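Long-range contacts in Non-ribosomal peptide synthetase (Methanobrevibacter ruminantium, PDB 6VTJ), which joins a peptidyl carrier domain to a reductase domain that probably releases the carrier-bound peptide by reducing its thioester with a nicotinamide cofactor: residues A[126-131]-A[151-156]; A[255-260]-A[315-320]; A[266-271]-A[283-288]. All coordinates share one frame; numbering follows the deposited sequence.

Contact 1 (A[126-131]-A[151-156])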
loop_
_atom_site.group_PDB
_atom_site.type_symbol
_atom_site.label_atom_id
_atom_site.label_comp_id
_atom_site.label_asym_id
_atom_site.label_seq_id
_atom_site.Cartn_x
_atom_site.Cartn_y
_atom_site.Cartn_z
ATOM N N LEU A 126 16.886 12.274 15.344
ATOM C CA LEU A 126 15.999 11.114 15.401
ATOM C C LEU A 126 15.788 10.652 16.840
ATOM O O LEU A 126 14.649 10.502 17.292
ATOM C CB LEU A 126 16.572 9.985 14.545
ATOM C CG LEU A 126 15.666 8.817 14.178
ATOM C CD1 LEU A 126 14.533 9.304 13.333
ATOM C CD2 LEU A 126 16.465 7.774 13.428
ATOM N N GLY A 127 16.876 10.422 17.578
ATOM C CA GLY A 127 16.710 10.006 18.961
ATOM C C GLY A 127 16.246 8.558 19.063
ATOM O O GLY A 127 16.526 7.721 18.201
ATOM N N ASN A 128 15.522 8.262 20.139
ATOM C CA ASN A 128 14.931 6.946 20.309
ATOM C C ASN A 128 13.591 6.876 19.592
ATOM O O ASN A 128 12.786 7.807 19.655
ATOM C CB ASN A 128 14.739 6.630 21.788
ATOM C CG ASN A 128 16.024 6.729 22.575
ATOM O OD1 ASN A 128 17.111 6.405 22.078
ATOM N ND2 ASN A 128 15.911 7.197 23.805
ATOM N N VAL A 129 13.329 5.746 18.945
ATOM C CA VAL A 129 12.188 5.618 18.044
ATOM C C VAL A 129 11.173 4.649 18.627
ATOM O O VAL A 129 11.541 3.599 19.156
ATOM C CB VAL A 129 12.654 5.157 16.651
ATOM C CG1 VAL A 129 11.468 4.586 15.827
ATOM C CG2 VAL A 129 13.349 6.316 15.942
ATOM N N LEU A 130 9.901 5.014 18.546
ATOM C CA LEU A 130 8.797 4.074 18.681
ATOM C C LEU A 130 8.374 3.676 17.268
ATOM O O LEU A 130 7.833 4.496 16.523
ATOM C CB LEU A 130 7.634 4.695 19.450
ATOM C CG LEU A 130 6.371 3.836 19.391
ATOM C CD1 LEU A 130 6.657 2.535 20.099
ATOM C CD2 LEU A 130 5.171 4.538 19.992
ATOM N N LEU A 131 8.633 2.430 16.893
ATOM C CA LEU A 131 8.263 1.894 15.593
ATOM C C LEU A 131 7.026 1.006 15.715
ATOM O O LEU A 131 7.019 0.026 16.486
ATOM C CB LEU A 131 9.426 1.094 14.999
ATOM C CG LEU A 131 9.155 0.306 13.721
ATOM C CD1 LEU A 131 8.747 1.227 12.565
ATOM C CD2 LEU A 131 10.393 -0.520 13.337
ATOM N N GLU A 151 22.009 5.599 16.489
ATOM C CA GLU A 151 22.664 5.373 17.768
ATOM C C GLU A 151 21.702 5.079 18.915
ATOM O O GLU A 151 22.120 4.479 19.912
ATOM C CB GLU A 151 23.533 6.585 18.127
ATOM C CG GLU A 151 24.832 6.670 17.331
ATOM N N GLY A 152 20.440 5.461 18.808
ATOM C CA GLY A 152 19.531 5.379 19.934
ATOM C C GLY A 152 18.897 4.012 20.118
ATOM O O GLY A 152 19.366 2.993 19.605
ATOM N N LYS A 153 17.821 4.001 20.897
ATOM C CA LYS A 153 17.025 2.808 21.154
ATOM C C LYS A 153 15.811 2.797 20.234
ATOM O O LYS A 153 15.329 3.852 19.814
ATOM C CB LYS A 153 16.546 2.768 22.604
ATOM C CG LYS A 153 17.595 2.417 23.635
ATOM C CD LYS A 153 16.943 1.919 24.913
ATOM C CE LYS A 153 16.011 2.966 25.494
ATOM N NZ LYS A 153 15.582 2.610 26.880
ATOM N N ILE A 154 15.298 1.604 19.945
ATOM C CA ILE A 154 14.090 1.471 19.139
ATOM C C ILE A 154 13.107 0.542 19.850
ATOM O O ILE A 154 13.407 -0.634 20.093
ATOM C CB ILE A 154 14.404 0.978 17.716
ATOM C CG1 ILE A 154 13.128 0.926 16.876
ATOM C CG2 ILE A 154 15.076 -0.387 17.721
ATOM C CD1 ILE A 154 13.406 0.881 15.394
ATOM N N TYR A 155 11.948 1.080 20.201
ATOM C CA TYR A 155 10.839 0.331 20.770
ATOM C C TYR A 155 9.939 -0.147 19.642
ATOM O O TYR A 155 9.477 0.665 18.842
ATOM C CB TYR A 155 10.024 1.220 21.709
ATOM C CG TYR A 155 10.766 1.732 22.925
ATOM C CD1 TYR A 155 11.715 2.743 22.817
ATOM C CD2 TYR A 155 10.493 1.216 24.194
ATOM C CE1 TYR A 155 12.387 3.223 23.944
ATOM C CE2 TYR A 155 11.157 1.684 25.322
ATOM C CZ TYR A 155 12.103 2.687 25.189
ATOM O OH TYR A 155 12.758 3.152 26.303
ATOM N N CYS A 156 9.647 -1.439 19.602
ATOM C CA CYS A 156 8.840 -2.012 18.525
ATOM C C CYS A 156 7.548 -2.532 19.125
ATOM O O CYS A 156 7.573 -3.481 19.912
ATOM C CB CYS A 156 9.583 -3.134 17.808
ATOM S SG CYS A 156 11.202 -2.660 17.192
HETATM O O HOH W 1 19.020 7.643 17.047
#

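Contact 2 (A[255-260]-A[315-320])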
loop_
_atom_site.group_PDB
_atom_site.type_symbol
_atom_site.label_atom_id
_atom_site.label_comp_id
_atom_site.label_asym_id
_atom_site.label_seq_id
_atom_site.Cartn_x
_atom_site.Cartn_y
_atom_site.Cartn_z
ATOM N N GLN A 255 4.468 9.612 9.816
ATOM C CA GLN A 255 3.488 8.721 9.225
ATOM C C GLN A 255 4.032 8.214 7.894
ATOM O O GLN A 255 4.461 9.015 7.060
ATOM C CB GLN A 255 2.159 9.467 9.027
ATOM C CG GLN A 255 1.170 8.803 8.036
ATOM C CD GLN A 255 0.546 7.529 8.582
ATOM O OE1 GLN A 255 1.025 6.957 9.568
ATOM N NE2 GLN A 255 -0.547 7.089 7.954
ATOM N N ILE A 256 4.042 6.898 7.697
ATOM C CA ILE A 256 4.329 6.354 6.378
ATOM C C ILE A 256 3.024 6.324 5.609
ATOM O O ILE A 256 2.037 5.754 6.076
ATOM C CB ILE A 256 4.951 4.954 6.456
ATOM C CG1 ILE A 256 6.138 4.946 7.433
ATOM C CG2 ILE A 256 5.286 4.459 5.048
ATOM C CD1 ILE A 256 7.223 6.041 7.145
ATOM N N SER A 257 3.012 6.957 4.439
ATOM C CA SER A 257 1.788 7.088 3.665
ATOM C C SER A 257 1.994 6.484 2.280
ATOM O O SER A 257 2.939 5.717 2.066
ATOM C CB SER A 257 1.377 8.562 3.564
ATOM O OG SER A 257 0.026 8.708 3.116
ATOM N N THR A 258 1.111 6.793 1.342
ATOM C CA THR A 258 1.208 6.256 -0.003
ATOM C C THR A 258 1.124 7.399 -1.001
ATOM O O THR A 258 0.381 8.366 -0.797
ATOM C CB THR A 258 0.097 5.197 -0.297
ATOM O OG1 THR A 258 0.129 4.846 -1.681
ATOM C CG2 THR A 258 -1.306 5.738 0.025
ATOM N N ILE A 259 1.911 7.292 -2.070
ATOM C CA ILE A 259 1.805 8.228 -3.177
ATOM C C ILE A 259 0.428 8.173 -3.821
ATOM O O ILE A 259 0.025 9.121 -4.504
ATOM C CB ILE A 259 2.913 7.937 -4.216
ATOM C CG1 ILE A 259 3.178 9.165 -5.096
ATOM C CG2 ILE A 259 2.553 6.694 -5.067
ATOM C CD1 ILE A 259 3.618 10.389 -4.307
ATOM N N SER A 260 -0.311 7.079 -3.627
ATOM C CA SER A 260 -1.611 6.922 -4.267
ATOM C C SER A 260 -2.669 7.884 -3.739
ATOM O O SER A 260 -3.772 7.894 -4.295
ATOM C CB SER A 260 -2.128 5.492 -4.094
ATOM O OG SER A 260 -1.249 4.576 -4.726
ATOM N N ILE A 315 5.082 13.361 6.840
ATOM C CA ILE A 315 4.336 12.405 6.054
ATOM C C ILE A 315 5.246 11.980 4.909
ATOM O O ILE A 315 5.632 12.806 4.076
ATOM C CB ILE A 315 3.013 12.999 5.551
ATOM C CG1 ILE A 315 2.079 13.256 6.748
ATOM C CG2 ILE A 315 2.378 12.074 4.519
ATOM C CD1 ILE A 315 0.890 14.105 6.437
ATOM N N ILE A 316 5.589 10.703 4.875
ATOM C CA ILE A 316 6.502 10.150 3.887
ATOM C C ILE A 316 5.663 9.243 2.993
ATOM O O ILE A 316 5.362 8.104 3.365
ATOM C CB ILE A 316 7.663 9.389 4.556
ATOM C CG1 ILE A 316 8.529 10.346 5.397
ATOM C CG2 ILE A 316 8.518 8.654 3.517
ATOM C CD1 ILE A 316 9.744 9.645 6.046
ATOM N N ARG A 317 5.274 9.732 1.815
ATOM C CA ARG A 317 4.548 8.905 0.851
ATOM C C ARG A 317 5.501 7.952 0.131
ATOM O O ARG A 317 6.453 8.391 -0.527
ATOM C CB ARG A 317 3.817 9.787 -0.158
ATOM C CG ARG A 317 2.766 10.669 0.481
ATOM C CD ARG A 317 2.246 11.713 -0.481
ATOM N NE ARG A 317 1.165 12.478 0.128
ATOM C CZ ARG A 317 0.826 13.705 -0.236
ATOM N NH1 ARG A 317 1.497 14.313 -1.218
ATOM N NH2 ARG A 317 -0.187 14.319 0.377
ATOM N N VAL A 318 5.244 6.653 0.226
ATOM C CA VAL A 318 6.068 5.665 -0.463
ATOM C C VAL A 318 5.284 5.092 -1.642
ATOM O O VAL A 318 4.078 5.312 -1.794
ATOM C CB VAL A 318 6.585 4.555 0.486
ATOM C CG1 VAL A 318 7.495 5.171 1.571
ATOM C CG2 VAL A 318 5.443 3.733 1.096
ATOM N N GLY A 319 5.996 4.376 -2.505
ATOM C CA GLY A 319 5.406 3.933 -3.746
ATOM C C GLY A 319 5.272 2.430 -3.856
ATOM O O GLY A 319 4.559 1.804 -3.069
ATOM N N ASN A 320 5.971 1.850 -4.829
ATOM C CA ASN A 320 5.904 0.421 -5.150
ATOM C C ASN A 320 7.023 -0.291 -4.389
ATOM O O ASN A 320 8.160 -0.386 -4.862
ATOM C CB ASN A 320 6.020 0.239 -6.663
ATOM C CG ASN A 320 5.956 -1.226 -7.109
ATOM O OD1 ASN A 320 5.288 -2.062 -6.498
ATOM N ND2 ASN A 320 6.642 -1.525 -8.199
HETATM O O HOH W 2 2.334 2.798 -1.989
#

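Contact 3 (A[266-271]-A[283-288])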
loop_
_atom_site.group_PDB
_atom_site.type_symbol
_atom_site.label_atom_id
_atom_site.label_comp_id
_atom_site.label_asym_id
_atom_site.label_seq_id
_atom_site.Cartn_x
_atom_site.Cartn_y
_atom_site.Cartn_z
ATOM N N SER A 266 -8.502 16.104 -10.610
ATOM C CA SER A 266 -9.634 16.573 -9.822
ATOM C C SER A 266 -10.947 16.147 -10.465
ATOM O O SER A 266 -11.108 16.223 -11.684
ATOM C CB SER A 266 -9.594 18.103 -9.697
ATOM O OG SER A 266 -10.679 18.595 -8.919
ATOM N N LEU A 267 -11.884 15.675 -9.637
ATOM C CA LEU A 267 -13.248 15.433 -10.089
ATOM C C LEU A 267 -14.032 16.729 -10.246
ATOM O O LEU A 267 -15.162 16.698 -10.741
ATOM C CB LEU A 267 -13.981 14.499 -9.111
ATOM C CG LEU A 267 -13.341 13.128 -8.856
ATOM C CD1 LEU A 267 -14.085 12.333 -7.788
ATOM C CD2 LEU A 267 -13.284 12.340 -10.140
ATOM N N ASN A 268 -13.446 17.873 -9.855
ATOM C CA ASN A 268 -14.108 19.165 -9.896
ATOM C C ASN A 268 -13.080 20.214 -10.330
ATOM O O ASN A 268 -12.706 21.116 -9.578
ATOM C CB ASN A 268 -14.721 19.517 -8.542
ATOM C CG ASN A 268 -15.520 20.811 -8.586
ATOM O OD1 ASN A 268 -15.805 21.343 -9.664
ATOM N ND2 ASN A 268 -15.883 21.321 -7.413
ATOM N N GLU A 269 -12.624 20.098 -11.577
ATOM C CA GLU A 269 -11.541 20.952 -12.046
ATOM C C GLU A 269 -11.893 22.427 -11.914
ATOM O O GLU A 269 -11.001 23.264 -11.734
ATOM C CB GLU A 269 -11.191 20.609 -13.494
ATOM N N GLU A 270 -13.187 22.757 -11.975
ATOM C CA GLU A 270 -13.611 24.147 -11.844
ATOM C C GLU A 270 -13.181 24.739 -10.509
ATOM O O GLU A 270 -12.862 25.928 -10.438
ATOM C CB GLU A 270 -15.131 24.244 -12.014
ATOM N N ALA A 271 -13.149 23.926 -9.452
ATOM C CA ALA A 271 -12.832 24.389 -8.106
ATOM C C ALA A 271 -11.347 24.319 -7.766
ATOM O O ALA A 271 -10.933 24.877 -6.742
ATOM C CB ALA A 271 -13.616 23.572 -7.077
ATOM N N TYR A 283 -5.476 17.843 -0.618
ATOM C CA TYR A 283 -6.829 17.644 -1.113
ATOM C C TYR A 283 -7.133 18.566 -2.284
ATOM O O TYR A 283 -6.973 19.785 -2.177
ATOM C CB TYR A 283 -7.844 17.893 -0.005
ATOM C CG TYR A 283 -9.251 17.587 -0.442
ATOM C CD1 TYR A 283 -9.589 16.315 -0.851
ATOM C CD2 TYR A 283 -10.236 18.575 -0.461
ATOM C CE1 TYR A 283 -10.871 16.002 -1.247
ATOM C CE2 TYR A 283 -11.548 18.273 -0.860
ATOM C CZ TYR A 283 -11.853 16.978 -1.251
ATOM O OH TYR A 283 -13.126 16.623 -1.664
ATOM N N TYR A 284 -7.624 17.984 -3.380
ATOM C CA TYR A 284 -8.119 18.759 -4.514
ATOM C C TYR A 284 -9.320 18.062 -5.172
ATOM O O TYR A 284 -9.483 18.128 -6.396
ATOM C CB TYR A 284 -6.989 19.008 -5.531
ATOM C CG TYR A 284 -6.322 17.740 -6.023
ATOM C CD1 TYR A 284 -5.396 17.058 -5.230
ATOM C CD2 TYR A 284 -6.632 17.207 -7.273
ATOM C CE1 TYR A 284 -4.797 15.882 -5.676
ATOM C CE2 TYR A 284 -6.037 16.057 -7.723
ATOM C CZ TYR A 284 -5.122 15.392 -6.925
ATOM O OH TYR A 284 -4.543 14.226 -7.378
ATOM N N GLU A 285 -10.142 17.371 -4.378
ATOM C CA GLU A 285 -11.286 16.591 -4.870
ATOM C C GLU A 285 -10.875 15.551 -5.912
ATOM O O GLU A 285 -11.525 15.376 -6.948
ATOM C CB GLU A 285 -12.390 17.506 -5.408
ATOM C CG GLU A 285 -13.360 17.879 -4.311
ATOM C CD GLU A 285 -14.411 18.884 -4.726
ATOM O OE1 GLU A 285 -15.212 18.563 -5.632
ATOM O OE2 GLU A 285 -14.425 19.994 -4.132
ATOM N N GLN A 286 -9.786 14.845 -5.617
ATOM C CA GLN A 286 -9.384 13.678 -6.382
ATOM C C GLN A 286 -10.282 12.497 -6.025
ATOM O O GLN A 286 -11.032 12.521 -5.043
ATOM C CB GLN A 286 -7.910 13.335 -6.117
ATOM C CG GLN A 286 -7.595 12.904 -4.672
ATOM C CD GLN A 286 -7.164 14.071 -3.752
ATOM O OE1 GLN A 286 -7.789 15.125 -3.743
ATOM N NE2 GLN A 286 -6.087 13.868 -2.981
ATOM N N ASP A 287 -10.195 11.450 -6.834
ATOM C CA ASP A 287 -10.986 10.233 -6.622
ATOM C C ASP A 287 -10.485 9.502 -5.379
ATOM O O ASP A 287 -9.366 8.982 -5.357
ATOM C CB ASP A 287 -10.902 9.356 -7.871
ATOM C CG ASP A 287 -11.594 8.012 -7.717
ATOM O OD1 ASP A 287 -12.497 7.858 -6.869
ATOM O OD2 ASP A 287 -11.220 7.091 -8.471
ATOM N N LEU A 288 -11.309 9.465 -4.339
ATOM C CA LEU A 288 -10.979 8.806 -3.083
ATOM C C LEU A 288 -11.981 7.707 -2.761
ATOM O O LEU A 288 -12.309 7.476 -1.598
ATOM C CB LEU A 288 -10.909 9.825 -1.945
ATOM C CG LEU A 288 -9.716 10.781 -2.043
ATOM C CD1 LEU A 288 -9.851 11.965 -1.081
ATOM C CD2 LEU A 288 -8.441 10.022 -1.780
#

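Contact 1 (A[126-131]-A[151-156])
N128 reaches across to K153 just before the strands begin to pair: its OD1 accepts the backbone N of K153 at 2.8 Å. The N-H points almost straight at the oxygen (178°) but comes from above the carbonyl plane of the amide. CG of N128, anti to the carbonyl carbon (chi1 -56°), carries the amide toward 151-156. ND2, the other branch, donates to P210 O, and these two bonds hold the amide against rotation. An alanine here would probably leave K153 N without its acceptor and P210 O without its donor. At G152 a beta carbon would clash with N128 OD1 and G127 O. A water bridges G127 O and G152 N. Beyond this start, 129-131 and 154-156 run parallel as the two strands of a beta-alpha-beta unit whose helix is 137-149, part of the Rossmann-type fold. Y155 N donates to V129 O at 2.8 Å, and L131 N to Y155 O. V129 and I154 lie side by side, both against F146 of that helix, and further along L131 CD2 meets I154 CD1 at 3.9 Å. On the other face L130 crosses Y155 at about a right angle, CD1 resting 4.0 Å from Y155 CB. The edge of the Y155 ring faces V129 O, while its OH takes K153 NZ at 2.9 Å and also bonds to E209.

Contact 2 (A[255-260]-A[315-320])
Strands 255-258 and 315-318 run parallel with their axes 37° apart, joined by three backbone hydrogen bonds, I316 N to Q255 O, S257 N to I316 O and V318 N to S257 O, and a fourth, I259 N to V318 O, follows just past the end of 255-258. CB of S257 faces two neighbours, 3.8 Å from I315 CG2 and 4.0 Å from R317 CG. The R317 chain runs extended from CG to NE, its CG passing 3.6 Å from T258 O, and at the far end NH2 forms a salt bridge with E300, which also binds S257 OG. V318 puts CG2 between its backbone N and carbonyl carbon, which brings this methyl to 3.3 Å from S257 O and 4.0 Å from I256 CG2. Where strand 255-258 ends, T258 OG1 accepts S260 N at 3.0 Å in an ST turn, and a water joins this hydroxyl to V318 O and G319 O. Helix 291-308 packs on the face of Q255 and I315, and helix 366-376 on the face of I256, I316 and V318; strand 213-216 continues the sheet beyond 255-258, and strand 385-388 beyond 315-318.

Contact 3 (A[266-271]-A[283-288])
An ST turn headed by S266 meets the chain at Y284 and E285, both parts of the long loop that leads from strand 252-258 to helix 291-308 in the reductase domain. The S266 hydroxyl does two jobs: it donates to Y284 O at 2.8 Å and accepts N268 N at 3.0 Å, the second bond closing the turn. OG stands anti to the backbone N (chi1 -179°), which directs it to the Y284 carbonyl. One residue on, L267 N donates to E285 O at 2.7 Å, nearly straight. The two bonds thus grip the successive carbonyls of Y284 and E285, and E285 itself adopts a left-handed backbone conformation. L267 folds over this junction, with CB and CG against E285 O and CD1 3.9 Å from D287 CA. Next along the turn, the side chains of N268 and E285 lie side by side and point the same way, their amide and carboxylate planes 45° apart. E285 OE1 comes closest to N268 CB, at 3.1 Å, and the hydrogen bond from N268 ND2 to E285 OE1 is weak and long at 3.4 Å.

The Y284 ring presents its edge to S266, whose N lies near the ring plane and whose CB is 3.9 Å from CD2. Y284 OH bonds to S264 O, and Y277 meets the ring at a steep angle. Q286 curls back so that OE1 accepts Y284 N, while NE2 is bonded to L282 O and V261 O. The same OE1 sits 3.4 Å above one face of the Y284 ring, offset toward the rim.

How the contacts relate
Contacts 1 and 2 join strands of the same sheet; their centres are 21 Å apart and their nearest atoms about 7 Å. Strand 213-216 lies between them, pairing with 129-132 on one side and 252-258 on the other. Contact 3 is nested in the chain between the two strands of contact 2, with centres 20 Å apart and nearest atoms about 6 Å, whereas its centre is 38 Å from that of contact 1. In contact 2 the T258 side chain lies about 8 Å from the bound 4'-phosphopantetheine, without belonging to its pocket, which includes S46, Y224 and N337.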